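Long-range contacts in COG0546: Predicted phosphatases (Streptococcus pneumoniae, PDB 2AH5), which is of unknown function but belongs to the haloacid dehalogenase-like hydrolases and is predicted to act as a phosphatase: residues T27-E32 and V68-S73; M47-E52 and T163-L168; T107-T112 and Y130-E135. All blocks are in the same frame, centred on the assembly; numbering follows the deposited sequence.

Contact 1: residues T27-E32 and V68-S73; sequences TYTFKE and VQIYRS
Ile-70 meets Tyr-28 and Glu-32, and Tyr-71 meets Thr-29, where two helices of a cap insertion pack together. Helices 19-33 and 64-79 both lie in the helical insert between the first two strands of the core sheet in chain order, the place of the C1 cap in the haloacid dehalogenase superfamily. Their axes here pass 8.6 Å apart at 128°. Val-68 turns from this interface to Leu-51 and Glu-52. Ile-70 follows: with CG1 anti to the carbonyl carbon (chi1 -68°), its CG2 branch stands anti to the backbone N and touches the CD2-CE2 side of Tyr-28, the two side chains crossing at about a right angle. Ile-70 CG2 is 3.6 Å from Tyr-28 CE2. The same methyl reaches the stem of Glu-32, at 4.1 Å from Glu-32 CG. That CG in turn lies 3.4 Å above one face of the Tyr-28 ring, offset toward the rim, while a bend at chi2 carries the carboxylate elsewhere. Deeper in, Thr-29 and Tyr-71 bring the backbones closest, CA to CA 5.5 Å. It is the stem of Tyr-71 that touches, for Thr-29 OG1 lies 3.3 Å from Tyr-71 CA, and this hydroxyl is spent on the carbonyl O of Ala-25 in its own helix. The ring of Tyr-71 runs on past the interface to make a T-shaped contact with Phe-26. Ser-73 closes the sequence at the exposed margin, where its hydroxyl folds back on its own helix. Ser-73 OG donates to Ile-70 O at 2.6 Å, in the carbonyl plane on a lone pair, and remains 3.9 Å from Tyr-28 CE2.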
ATOM      1  N   THR A  27       9.791  -7.277  14.765  1.00 12.46           N
ATOM      2  CA  THR A  27      10.246  -7.640  16.129  1.00 13.20           C
ATOM      3  C   THR A  27      10.848  -9.055  16.136  1.00 12.70           C
ATOM      4  O   THR A  27      11.779  -9.334  16.906  1.00 12.60           O
ATOM      5  CB  THR A  27       9.132  -7.484  17.196  1.00 13.02           C
ATOM      6  OG1 THR A  27       8.039  -8.336  16.870  1.00 11.61           O
ATOM      7  CG2 THR A  27       8.618  -6.000  17.275  1.00 14.62           C
ATOM      8  N   TYR A  28      10.302  -9.945  15.305  1.00 12.13           N
ATOM      9  CA  TYR A  28      10.933 -11.273  15.112  1.00 12.45           C
ATOM     10  C   TYR A  28      12.363 -11.109  14.626  1.00 11.90           C
ATOM     11  O   TYR A  28      13.282 -11.818  15.079  1.00 12.18           O
ATOM     12  CB  TYR A  28      10.134 -12.166  14.120  1.00 12.61           C
ATOM     13  CG  TYR A  28      10.814 -13.506  13.898  1.00 12.59           C
ATOM     14  CD1 TYR A  28      10.796 -14.480  14.898  1.00 15.50           C
ATOM     15  CD2 TYR A  28      11.554 -13.761  12.725  1.00 13.38           C
ATOM     16  CE1 TYR A  28      11.439 -15.718  14.717  1.00 14.55           C
ATOM     17  CE2 TYR A  28      12.202 -14.994  12.533  1.00 14.78           C
ATOM     18  CZ  TYR A  28      12.147 -15.953  13.543  1.00 15.56           C
ATOM     19  OH  TYR A  28      12.803 -17.157  13.400  1.00 14.75           O
ATOM     20  N   THR A  29      12.558 -10.186  13.678  1.00 11.79           N
ATOM     21  CA  THR A  29      13.891  -9.943  13.117  1.00 12.39           C
ATOM     22  C   THR A  29      14.869  -9.441  14.166  1.00 12.20           C
ATOM     23  O   THR A  29      15.957  -9.977  14.292  1.00 12.75           O
ATOM     24  CB  THR A  29      13.838  -9.009  11.888  1.00 12.97           C
ATOM     25  OG1 THR A  29      12.931  -9.574  10.934  1.00 12.12           O
ATOM     26  CG2 THR A  29      15.249  -8.880  11.223  1.00 13.22           C
ATOM     27  N   PHE A  30      14.477  -8.418  14.918  1.00 12.46           N
ATOM     28  CA  PHE A  30      15.322  -7.901  15.996  1.00 13.20           C
ATOM     29  C   PHE A  30      15.607  -8.946  17.084  1.00 13.75           C
ATOM     30  O   PHE A  30      16.747  -9.010  17.582  1.00 13.88           O
ATOM     31  CB  PHE A  30      14.738  -6.613  16.569  1.00 13.15           C
ATOM     32  CG  PHE A  30      14.566  -5.515  15.529  1.00 13.22           C
ATOM     33  CD1 PHE A  30      15.642  -5.105  14.741  1.00 16.36           C
ATOM     34  CD2 PHE A  30      13.341  -4.894  15.356  1.00 14.93           C
ATOM     35  CE1 PHE A  30      15.489  -4.076  13.771  1.00 18.19           C
ATOM     36  CE2 PHE A  30      13.171  -3.887  14.397  1.00 14.46           C
ATOM     37  CZ  PHE A  30      14.254  -3.483  13.599  1.00 14.83           C
ATOM     38  N   LYS A  31      14.606  -9.751  17.445  1.00 13.06           N
ATOM     39  CA  LYS A  31      14.826 -10.897  18.366  1.00 13.57           C
ATOM     40  C   LYS A  31      15.926 -11.838  17.812  1.00 13.84           C
ATOM     41  O   LYS A  31      16.850 -12.224  18.522  1.00 12.80           O
ATOM     42  CB  LYS A  31      13.526 -11.670  18.618  1.00 12.95           C
ATOM     43  CG  LYS A  31      13.753 -13.077  19.250  1.00 13.54           C
ATOM     44  CD  LYS A  31      12.486 -13.858  19.437  1.00 15.32           C
ATOM     45  CE  LYS A  31      12.804 -15.229  20.011  1.00 17.65           C
ATOM     46  NZ  LYS A  31      11.587 -15.942  20.512  1.00 21.78           N
ATOM     47  N   GLU A  32      15.842 -12.185  16.528  1.00 14.04           N
ATOM     48  CA  GLU A  32      16.815 -13.118  15.950  1.00 14.76           C
ATOM     49  C   GLU A  32      18.204 -12.525  15.859  1.00 15.35           C
ATOM     50  O   GLU A  32      19.220 -13.241  16.051  1.00 14.61           O
ATOM     51  CB  GLU A  32      16.341 -13.629  14.579  1.00 14.43           C
ATOM     52  CG  GLU A  32      15.113 -14.569  14.651  1.00 15.48           C
ATOM     53  CD  GLU A  32      15.343 -15.758  15.585  1.00 17.58           C
ATOM     54  OE1 GLU A  32      16.310 -16.501  15.361  1.00 19.50           O
ATOM     55  OE2 GLU A  32      14.580 -15.920  16.558  1.00 17.93           O
ATOM     56  N   VAL A  68      16.555  -8.503   6.073  1.00 15.81           N
ATOM     57  CA  VAL A  68      15.489  -8.645   5.073  1.00 16.61           C
ATOM     58  C   VAL A  68      15.075 -10.101   4.877  1.00 15.55           C
ATOM     59  O   VAL A  68      13.887 -10.418   4.827  1.00 15.53           O
ATOM     60  CB  VAL A  68      15.888  -7.981   3.723  1.00 16.61           C
ATOM     61  CG1 VAL A  68      14.854  -8.285   2.620  1.00 19.48           C
ATOM     62  CG2 VAL A  68      16.019  -6.487   3.933  1.00 18.52           C
ATOM     63  N   GLN A  69      16.057 -10.989   4.779  1.00 15.34           N
ATOM     64  CA  GLN A  69      15.765 -12.413   4.683  1.00 15.59           C
ATOM     65  C   GLN A  69      14.945 -12.933   5.852  1.00 15.11           C
ATOM     66  O   GLN A  69      13.941 -13.619   5.640  1.00 15.19           O
ATOM     67  CB  GLN A  69      17.047 -13.229   4.516  1.00 15.54           C
ATOM     68  CG  GLN A  69      16.799 -14.739   4.409  1.00 16.15           C
ATOM     69  CD  GLN A  69      18.102 -15.528   4.290  1.00 18.11           C
ATOM     70  OE1 GLN A  69      18.961 -15.171   3.504  1.00 24.68           O
ATOM     71  NE2 GLN A  69      18.241 -16.600   5.065  1.00 16.49           N
ATOM     72  N   ILE A  70      15.354 -12.602   7.073  1.00 14.93           N
ATOM     73  CA  ILE A  70      14.681 -13.090   8.275  1.00 15.26           C
ATOM     74  C   ILE A  70      13.242 -12.517   8.324  1.00 15.14           C
ATOM     75  O   ILE A  70      12.275 -13.240   8.548  1.00 15.79           O
ATOM     76  CB  ILE A  70      15.495 -12.757   9.563  1.00 15.57           C
ATOM     77  CG1 ILE A  70      16.805 -13.566   9.616  1.00 14.53           C
ATOM     78  CG2 ILE A  70      14.670 -13.029  10.834  1.00 14.43           C
ATOM     79  CD1 ILE A  70      17.852 -12.976  10.586  1.00 15.91           C
ATOM     80  N   TYR A  71      13.117 -11.212   8.098  1.00 15.43           N
ATOM     81  CA  TYR A  71      11.804 -10.566   8.049  1.00 14.87           C
ATOM     82  C   TYR A  71      10.832 -11.310   7.129  1.00 16.05           C
ATOM     83  O   TYR A  71       9.692 -11.602   7.497  1.00 15.31           O
ATOM     84  CB  TYR A  71      11.973  -9.114   7.584  1.00 15.05           C
ATOM     85  CG  TYR A  71      10.650  -8.364   7.465  1.00 14.54           C
ATOM     86  CD1 TYR A  71      10.242  -7.475   8.443  1.00 13.22           C
ATOM     87  CD2 TYR A  71       9.827  -8.557   6.358  1.00 14.63           C
ATOM     88  CE1 TYR A  71       9.031  -6.778   8.321  1.00 12.97           C
ATOM     89  CE2 TYR A  71       8.626  -7.888   6.229  1.00 15.12           C
ATOM     90  CZ  TYR A  71       8.230  -7.005   7.205  1.00 14.29           C
ATOM     91  OH  TYR A  71       7.013  -6.346   7.051  1.00 19.01           O
ATOM     92  N   ARG A  72      11.285 -11.594   5.929  1.00 17.90           N
ATOM     93  CA  ARG A  72      10.424 -12.265   4.958  1.00 20.95           C
ATOM     94  C   ARG A  72      10.063 -13.683   5.399  1.00 21.56           C
ATOM     95  O   ARG A  72       8.948 -14.149   5.113  1.00 22.39           O
ATOM     96  CB  ARG A  72      11.045 -12.237   3.572  1.00 21.24           C
ATOM     97  CG  ARG A  72      11.271 -10.841   3.048  1.00 24.51           C
ATOM     98  CD  ARG A  72      11.176 -10.809   1.555  1.00 31.76           C
ATOM     99  NE  ARG A  72      11.213  -9.441   1.024  1.00 35.23           N
ATOM    100  CZ  ARG A  72      10.236  -8.538   1.156  1.00 37.72           C
ATOM    101  NH1 ARG A  72       9.134  -8.825   1.838  1.00 37.85           N
ATOM    102  NH2 ARG A  72      10.375  -7.322   0.627  1.00 39.11           N
ATOM    103  N   SER A  73      10.976 -14.328   6.135  1.00 22.10           N
ATOM    104  CA  SER A  73      10.751 -15.649   6.742  1.00 22.03           C
ATOM    105  C   SER A  73       9.623 -15.682   7.777  1.00 22.38           C
ATOM    106  O   SER A  73       8.929 -16.705   7.916  1.00 24.31           O
ATOM    107  CB  SER A  73      12.054 -16.218   7.363  1.00 21.70           C
ATOM    108  OG  SER A  73      12.265 -15.790   8.712  1.00 19.71           O
TER

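Contact 2: residues M47-E52 and T163-L168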
HETATM    1  N   MSE A  47       6.151   1.260   8.007  1.00 24.16           N
HETATM    2  CA  MSE A  47       5.050   0.740   7.185  1.00 26.39           C
HETATM    3  C   MSE A  47       4.816   1.633   5.964  1.00 26.04           C
HETATM    4  O   MSE A  47       4.083   2.626   6.041  1.00 27.20           O
HETATM    5  CB  MSE A  47       3.778   0.598   8.034  1.00 25.69           C
HETATM    6  CG  MSE A  47       4.023  -0.243   9.282  1.00 25.97           C
HETATM    7 SE   MSE A  47       2.461  -0.479  10.429  1.00 31.50          SE
HETATM    8  CE  MSE A  47       3.372  -1.651  11.917  1.00 25.31           C
ATOM      9  N   GLY A  48       5.424   1.273   4.837  1.00 25.63           N
ATOM     10  CA  GLY A  48       5.445   2.163   3.663  1.00 25.09           C
ATOM     11  C   GLY A  48       6.789   2.268   2.962  1.00 24.52           C
ATOM     12  O   GLY A  48       6.879   1.982   1.769  1.00 25.66           O
ATOM     13  N   PRO A  49       7.851   2.691   3.683  1.00 23.66           N
ATOM     14  CA  PRO A  49       9.174   2.752   3.065  1.00 23.29           C
ATOM     15  C   PRO A  49       9.697   1.367   2.672  1.00 23.07           C
ATOM     16  O   PRO A  49       9.202   0.357   3.212  1.00 22.76           O
ATOM     17  CB  PRO A  49      10.053   3.378   4.166  1.00 23.36           C
ATOM     18  CG  PRO A  49       9.117   3.993   5.109  1.00 22.12           C
ATOM     19  CD  PRO A  49       7.889   3.158   5.079  1.00 23.66           C
ATOM     20  N   PRO A  50      10.682   1.305   1.741  1.00 22.90           N
ATOM     21  CA  PRO A  50      11.298   0.013   1.447  1.00 22.78           C
ATOM     22  C   PRO A  50      11.899  -0.616   2.720  1.00 22.24           C
ATOM     23  O   PRO A  50      12.416   0.088   3.595  1.00 20.76           O
ATOM     24  CB  PRO A  50      12.412   0.359   0.448  1.00 23.05           C
ATOM     25  CG  PRO A  50      12.001   1.652  -0.162  1.00 24.03           C
ATOM     26  CD  PRO A  50      11.272   2.387   0.928  1.00 23.14           C
ATOM     27  N   LEU A  51      11.801  -1.935   2.807  1.00 22.81           N
ATOM     28  CA  LEU A  51      12.327  -2.699   3.934  1.00 23.69           C
ATOM     29  C   LEU A  51      13.809  -2.395   4.232  1.00 24.34           C
ATOM     30  O   LEU A  51      14.198  -2.149   5.395  1.00 23.56           O
ATOM     31  CB  LEU A  51      12.126  -4.190   3.643  1.00 23.88           C
ATOM     32  CG  LEU A  51      11.972  -5.151   4.808  1.00 24.58           C
ATOM     33  CD1 LEU A  51      10.851  -4.730   5.790  1.00 23.11           C
ATOM     34  CD2 LEU A  51      11.727  -6.562   4.262  1.00 23.47           C
ATOM     35  N   GLU A  52      14.621  -2.405   3.173  1.00 24.48           N
ATOM     36  CA  GLU A  52      16.056  -2.146   3.292  1.00 25.72           C
ATOM     37  C   GLU A  52      16.319  -0.769   3.898  1.00 25.32           C
ATOM     38  O   GLU A  52      17.194  -0.625   4.755  1.00 25.09           O
ATOM     39  CB  GLU A  52      16.768  -2.315   1.947  1.00 26.83           C
ATOM     40  CG  GLU A  52      16.749  -3.764   1.426  1.00 30.01           C
ATOM     41  CD  GLU A  52      15.598  -4.081   0.462  1.00 33.47           C
ATOM     42  OE1 GLU A  52      14.508  -3.435   0.516  1.00 34.15           O
ATOM     43  OE2 GLU A  52      15.804  -5.001  -0.371  1.00 35.17           O
ATOM     44  N   THR A 163       0.296   6.905   1.831  1.00 14.09           N
ATOM     45  CA  THR A 163       1.695   7.332   2.024  1.00 14.55           C
ATOM     46  C   THR A 163       2.228   8.350   1.014  1.00 14.51           C
ATOM     47  O   THR A 163       1.690   8.512  -0.102  1.00 13.84           O
ATOM     48  CB  THR A 163       2.681   6.127   1.982  1.00 14.52           C
ATOM     49  OG1 THR A 163       2.799   5.657   0.635  1.00 15.41           O
ATOM     50  CG2 THR A 163       2.258   4.981   2.903  1.00 16.63           C
ATOM     51  N   LYS A 164       3.347   8.976   1.394  1.00 14.21           N
ATOM     52  CA  LYS A 164       4.078   9.877   0.509  1.00 15.56           C
ATOM     53  C   LYS A 164       4.495   9.164  -0.777  1.00 14.66           C
ATOM     54  O   LYS A 164       4.571   9.783  -1.842  1.00 15.24           O
ATOM     55  CB  LYS A 164       5.307  10.453   1.236  1.00 16.48           C
ATOM     56  CG  LYS A 164       6.278   9.398   1.711  1.00 19.44           C
ATOM     57  CD  LYS A 164       7.256   9.932   2.755  1.00 25.88           C
ATOM     58  CE  LYS A 164       8.416  10.644   2.092  1.00 30.08           C
ATOM     59  NZ  LYS A 164       9.667  10.597   2.940  1.00 33.42           N
ATOM     60  N   PHE A 165       4.772   7.863  -0.689  1.00 14.67           N
ATOM     61  CA  PHE A 165       5.146   7.093  -1.896  1.00 15.60           C
ATOM     62  C   PHE A 165       4.004   7.015  -2.919  1.00 15.34           C
ATOM     63  O   PHE A 165       4.237   7.098  -4.114  1.00 15.01           O
ATOM     64  CB  PHE A 165       5.658   5.705  -1.501  1.00 16.77           C
ATOM     65  CG  PHE A 165       6.762   5.753  -0.479  1.00 17.27           C
ATOM     66  CD1 PHE A 165       8.079   5.893  -0.880  1.00 20.35           C
ATOM     67  CD2 PHE A 165       6.476   5.671   0.882  1.00 19.57           C
ATOM     68  CE1 PHE A 165       9.120   5.947   0.073  1.00 20.93           C
ATOM     69  CE2 PHE A 165       7.498   5.725   1.834  1.00 21.33           C
ATOM     70  CZ  PHE A 165       8.818   5.879   1.418  1.00 20.36           C
ATOM     71  N   ASP A 166       2.772   6.887  -2.429  1.00 14.09           N
ATOM     72  CA  ASP A 166       1.582   6.914  -3.285  1.00 13.91           C
ATOM     73  C   ASP A 166       1.421   8.301  -3.898  1.00 14.01           C
ATOM     74  O   ASP A 166       1.100   8.422  -5.057  1.00 14.07           O
ATOM     75  CB  ASP A 166       0.322   6.615  -2.451  1.00 12.63           C
ATOM     76  CG  ASP A 166       0.264   5.166  -1.971  1.00 16.10           C
ATOM     77  OD1 ASP A 166       0.710   4.268  -2.715  1.00 19.60           O
ATOM     78  OD2 ASP A 166      -0.168   4.930  -0.830  1.00 17.78           O
HETATM   79  N   MSE A 167       1.631   9.346  -3.094  1.00 14.85           N
HETATM   80  CA  MSE A 167       1.425  10.714  -3.581  1.00 16.34           C
HETATM   81  C   MSE A 167       2.465  11.046  -4.653  1.00 16.71           C
HETATM   82  O   MSE A 167       2.129  11.604  -5.700  1.00 17.90           O
HETATM   83  CB  MSE A 167       1.529  11.737  -2.438  1.00 16.76           C
HETATM   84  CG  MSE A 167       0.572  11.533  -1.269  1.00 18.11           C
HETATM   85 SE   MSE A 167      -1.326  11.735  -1.771  1.00 28.75          SE
HETATM   86  CE  MSE A 167      -1.799   9.799  -2.211  1.00 22.59           C
ATOM     87  N   LEU A 168       3.723  10.697  -4.392  1.00 18.14           N
ATOM     88  CA  LEU A 168       4.800  10.967  -5.360  1.00 19.00           C
ATOM     89  C   LEU A 168       4.634  10.110  -6.617  1.00 19.05           C
ATOM     90  O   LEU A 168       4.870  10.580  -7.727  1.00 19.84           O
ATOM     91  CB  LEU A 168       6.170  10.702  -4.745  1.00 20.84           C
ATOM     92  CG  LEU A 168       6.691  11.747  -3.756  1.00 22.45           C
ATOM     93  CD1 LEU A 168       7.882  11.197  -3.016  1.00 24.22           C
ATOM     94  CD2 LEU A 168       7.039  13.039  -4.473  1.00 25.88           C
TER
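The ring of Phe-165 carries Gly-48 O over one face and, on the opposite face, CG of its neighbour Lys-164, which is offset toward the rim. At its edge, in plane, lies Thr-163 OG1. The carbonyl oxygen Gly-48 O is 3.8 Å from Phe-165 CD2. Pro-49 arrives obliquely at the far end of the ring, its side chain crossing the phenyl at about a right angle, and Pro-49 CA comes to 3.6 Å from Phe-165 CZ. Pro-50 CD adds a looser touch, 4.2 Å from Phe-165 CE1. Gly-48 has a positive phi of 136°, at which a CB would be jammed against the carbonyl O of Met-47; its bare CA is 4.3 Å from the methyl Thr-163 CG2. Thr-163 is the N-cap of helix 164-173 and forms a capping box with Asp-166, both bonds weak: Asp-166 N to Thr-163 OG1, and Thr-163 N to Asp-166 OD2. No hydrogen bond joins the two segments. The contact thus sets a cap loop on the core, whose side includes most of the Asp-162 to Asp-166 sequence; with nearby Asp-10 this is consistent with the fourth and first motifs of a haloacid dehalogenase-type active site.

Contact 3: residues T107-T112 and Y130-E135; sequences TKDTST and YGSSPE
Ser-132 OG is placed between its own backbone N and carbonyl carbon (chi1 61°), where it meets a water; in Asp-109, chi1 of -71° sets CG beside the backbone N, and chi2 near 4° then puts OD1 where the same water reaches it. Ser-132 OG donates to that water at 2.6 Å, and the water donates to Asp-109 OD1, 2.7 Å away, and to Thr-107 O. The direct approach of Asp-109 OD1 to Ser-132 OG is poorly angled, so the water carries the link. Behind it the backbones pair: Ser-132 N donates to Lys-108 O at 2.8 Å. This ties the turn between strand 102-106 and helix 110-119 to the C-terminal end of strand 128-132, within one beta-alpha-beta unit, and Asp-109 is the N-cap residue of that helix. At the first residue of the helix, Thr-110 OG1 accepts from Gly-131 N at 3.0 Å, a bent bond. Gly-131 lies flush with the turn, its CA 3.1 Å from Lys-108 O, where a CB would collide. The side chain of Lys-108 starts away from strand 128-132, and its NZ forms a salt bridge with Asp-12 of the DxDxT-like sequence and a hydrogen bond with Tyr-75 OH.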
ATOM      1  N   THR A 107       3.616  -1.810  -3.809  1.00 15.13           N
ATOM      2  CA  THR A 107       5.015  -2.212  -3.950  1.00 16.10           C
ATOM      3  C   THR A 107       5.294  -3.488  -3.159  1.00 16.23           C
ATOM      4  O   THR A 107       6.428  -3.943  -3.134  1.00 16.14           O
ATOM      5  CB  THR A 107       6.009  -1.110  -3.573  1.00 17.10           C
ATOM      6  OG1 THR A 107       5.677  -0.614  -2.278  1.00 18.62           O
ATOM      7  CG2 THR A 107       5.978   0.022  -4.597  1.00 18.60           C
ATOM      8  N   LYS A 108       4.270  -4.074  -2.528  1.00 16.13           N
ATOM      9  CA  LYS A 108       4.326  -5.503  -2.144  1.00 16.92           C
ATOM     10  C   LYS A 108       4.531  -6.323  -3.427  1.00 15.75           C
ATOM     11  O   LYS A 108       4.055  -5.916  -4.497  1.00 14.43           O
ATOM     12  CB  LYS A 108       3.015  -5.948  -1.479  1.00 18.74           C
ATOM     13  CG  LYS A 108       3.130  -7.124  -0.523  1.00 23.03           C
ATOM     14  CD  LYS A 108       2.078  -7.008   0.576  1.00 27.51           C
ATOM     15  CE  LYS A 108       2.694  -7.395   1.931  1.00 29.24           C
ATOM     16  NZ  LYS A 108       2.101  -6.662   3.081  1.00 29.72           N
ATOM     17  N   ASP A 109       5.245  -7.448  -3.334  1.00 14.66           N
ATOM     18  CA  ASP A 109       5.389  -8.338  -4.501  1.00 16.23           C
ATOM     19  C   ASP A 109       4.003  -8.734  -5.014  1.00 14.66           C
ATOM     20  O   ASP A 109       3.085  -8.975  -4.215  1.00 14.74           O
ATOM     21  CB  ASP A 109       6.115  -9.630  -4.130  1.00 16.85           C
ATOM     22  CG  ASP A 109       7.580  -9.429  -3.843  1.00 21.80           C
ATOM     23  OD1 ASP A 109       8.053  -8.275  -3.856  1.00 27.71           O
ATOM     24  OD2 ASP A 109       8.266 -10.449  -3.605  1.00 28.26           O
ATOM     25  N   THR A 110       3.857  -8.837  -6.332  1.00 14.25           N
ATOM     26  CA  THR A 110       2.575  -9.202  -6.924  1.00 13.65           C
ATOM     27  C   THR A 110       1.946 -10.436  -6.257  1.00 13.73           C
ATOM     28  O   THR A 110       0.783 -10.423  -5.878  1.00 13.07           O
ATOM     29  CB  THR A 110       2.710  -9.440  -8.423  1.00 13.20           C
ATOM     30  OG1 THR A 110       3.145  -8.222  -9.059  1.00 14.48           O
ATOM     31  CG2 THR A 110       1.376  -9.883  -9.007  1.00 13.94           C
ATOM     32  N   SER A 111       2.714 -11.502  -6.112  1.00 14.36           N
ATOM     33  CA  SER A 111       2.148 -12.749  -5.595  1.00 15.60           C
ATOM     34  C   SER A 111       1.679 -12.630  -4.143  1.00 15.41           C
ATOM     35  O   SER A 111       0.614 -13.161  -3.801  1.00 15.49           O
ATOM     36  CB  SER A 111       3.140 -13.902  -5.750  1.00 16.02           C
ATOM     37  OG  SER A 111       4.315 -13.624  -5.026  1.00 19.01           O
ATOM     38  N   THR A 112       2.445 -11.906  -3.324  1.00 15.28           N
ATOM     39  CA  THR A 112       2.052 -11.606  -1.939  1.00 15.50           C
ATOM     40  C   THR A 112       0.741 -10.783  -1.897  1.00 15.34           C
ATOM     41  O   THR A 112      -0.176 -11.096  -1.125  1.00 14.69           O
ATOM     42  CB  THR A 112       3.188 -10.879  -1.146  1.00 16.35           C
ATOM     43  OG1 THR A 112       4.420 -11.620  -1.247  1.00 17.54           O
ATOM     44  CG2 THR A 112       2.845 -10.777   0.321  1.00 17.57           C
ATOM     45  N   TYR A 130      -1.489  -5.481  -9.258  1.00 12.52           N
ATOM     46  CA  TYR A 130      -0.123  -5.186  -9.722  1.00 13.83           C
ATOM     47  C   TYR A 130       0.754  -4.863  -8.517  1.00 13.89           C
ATOM     48  O   TYR A 130       0.432  -3.959  -7.743  1.00 12.93           O
ATOM     49  CB  TYR A 130      -0.161  -4.024 -10.720  1.00 14.48           C
ATOM     50  CG  TYR A 130      -1.011  -4.396 -11.928  1.00 14.97           C
ATOM     51  CD1 TYR A 130      -0.471  -5.187 -12.931  1.00 18.40           C
ATOM     52  CD2 TYR A 130      -2.354  -4.021 -12.024  1.00 16.70           C
ATOM     53  CE1 TYR A 130      -1.218  -5.578 -14.023  1.00 18.35           C
ATOM     54  CE2 TYR A 130      -3.142  -4.416 -13.144  1.00 16.34           C
ATOM     55  CZ  TYR A 130      -2.542  -5.204 -14.130  1.00 17.96           C
ATOM     56  OH  TYR A 130      -3.205  -5.638 -15.272  1.00 20.50           O
ATOM     57  N   GLY A 131       1.837  -5.616  -8.353  1.00 14.13           N
ATOM     58  CA  GLY A 131       2.805  -5.351  -7.260  1.00 14.15           C
ATOM     59  C   GLY A 131       4.211  -5.199  -7.842  1.00 14.73           C
ATOM     60  O   GLY A 131       4.368  -5.060  -9.056  1.00 14.61           O
ATOM     61  N   SER A 132       5.219  -5.212  -6.976  1.00 14.79           N
ATOM     62  CA  SER A 132       6.585  -4.975  -7.410  1.00 16.69           C
ATOM     63  C   SER A 132       7.119  -6.214  -8.132  1.00 16.86           C
ATOM     64  O   SER A 132       6.712  -7.340  -7.832  1.00 16.02           O
ATOM     65  CB  SER A 132       7.481  -4.638  -6.229  1.00 16.65           C
ATOM     66  OG  SER A 132       7.507  -5.712  -5.326  1.00 21.70           O
ATOM     67  N   SER A 133       8.070  -5.965  -9.030  1.00 18.56           N
ATOM     68  CA  SER A 133       8.592  -6.964  -9.988  1.00 20.49           C
ATOM     69  C   SER A 133       9.814  -6.332 -10.645  1.00 22.19           C
ATOM     70  O   SER A 133      10.145  -5.173 -10.344  1.00 21.86           O
ATOM     71  CB  SER A 133       7.546  -7.264 -11.064  1.00 20.67           C
ATOM     72  OG  SER A 133       7.402  -6.187 -11.997  1.00 22.45           O
ATOM     73  N   PRO A 134      10.526  -7.092 -11.504  1.00 23.06           N
ATOM     74  CA  PRO A 134      11.618  -6.478 -12.267  1.00 23.73           C
ATOM     75  C   PRO A 134      11.107  -5.385 -13.226  1.00 24.46           C
ATOM     76  O   PRO A 134      11.759  -4.351 -13.387  1.00 24.13           O
ATOM     77  CB  PRO A 134      12.198  -7.669 -13.062  1.00 23.73           C
ATOM     78  CG  PRO A 134      11.818  -8.893 -12.253  1.00 24.57           C
ATOM     79  CD  PRO A 134      10.417  -8.544 -11.760  1.00 23.23           C
ATOM     80  N   GLU A 135       9.941  -5.618 -13.836  1.00 25.28           N
ATOM     81  CA  GLU A 135       9.265  -4.614 -14.674  1.00 27.71           C
ATOM     82  C   GLU A 135       8.903  -3.322 -13.903  1.00 27.02           C
ATOM     83  O   GLU A 135       8.849  -2.223 -14.493  1.00 27.41           O
ATOM     84  CB  GLU A 135       7.990  -5.217 -15.263  1.00 27.54           C
ATOM     85  CG  GLU A 135       7.471  -4.539 -16.520  1.00 30.04           C
ATOM     86  CD  GLU A 135       6.054  -4.970 -16.869  1.00 30.82           C
ATOM     87  OE1 GLU A 135       5.607  -6.029 -16.368  1.00 32.54           O
ATOM     88  OE2 GLU A 135       5.371  -4.241 -17.642  1.00 34.60           O
TER
HETATM   89  O   HOH W   1       7.989  -5.825  -2.822  1.00 27.49           O

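In the fold
The three contacts exemplify how chemistry follows position in a cap-and-core hydrolase. Contact 1 lies wholly in the helical cap, farthest from the chain's centre, and is mostly apolar. Contact 2, the most central, crosses from cap to core and is also apolar between the segments, with its hydrogen bonds confined to the helix start. Both are partly buried, whereas contact 3, within the core domain, lies at the surface and relies on backbone, hydroxyl and water bonds. Contacts 1 and 2 meet directly, as Leu-51 packs on Tyr-71 and Val-68, tying helix 51-56 to helix 64-79. Contact 3 touches neither; it is nested in the chain loop closed by contact 2, their centres about 14 Å apart.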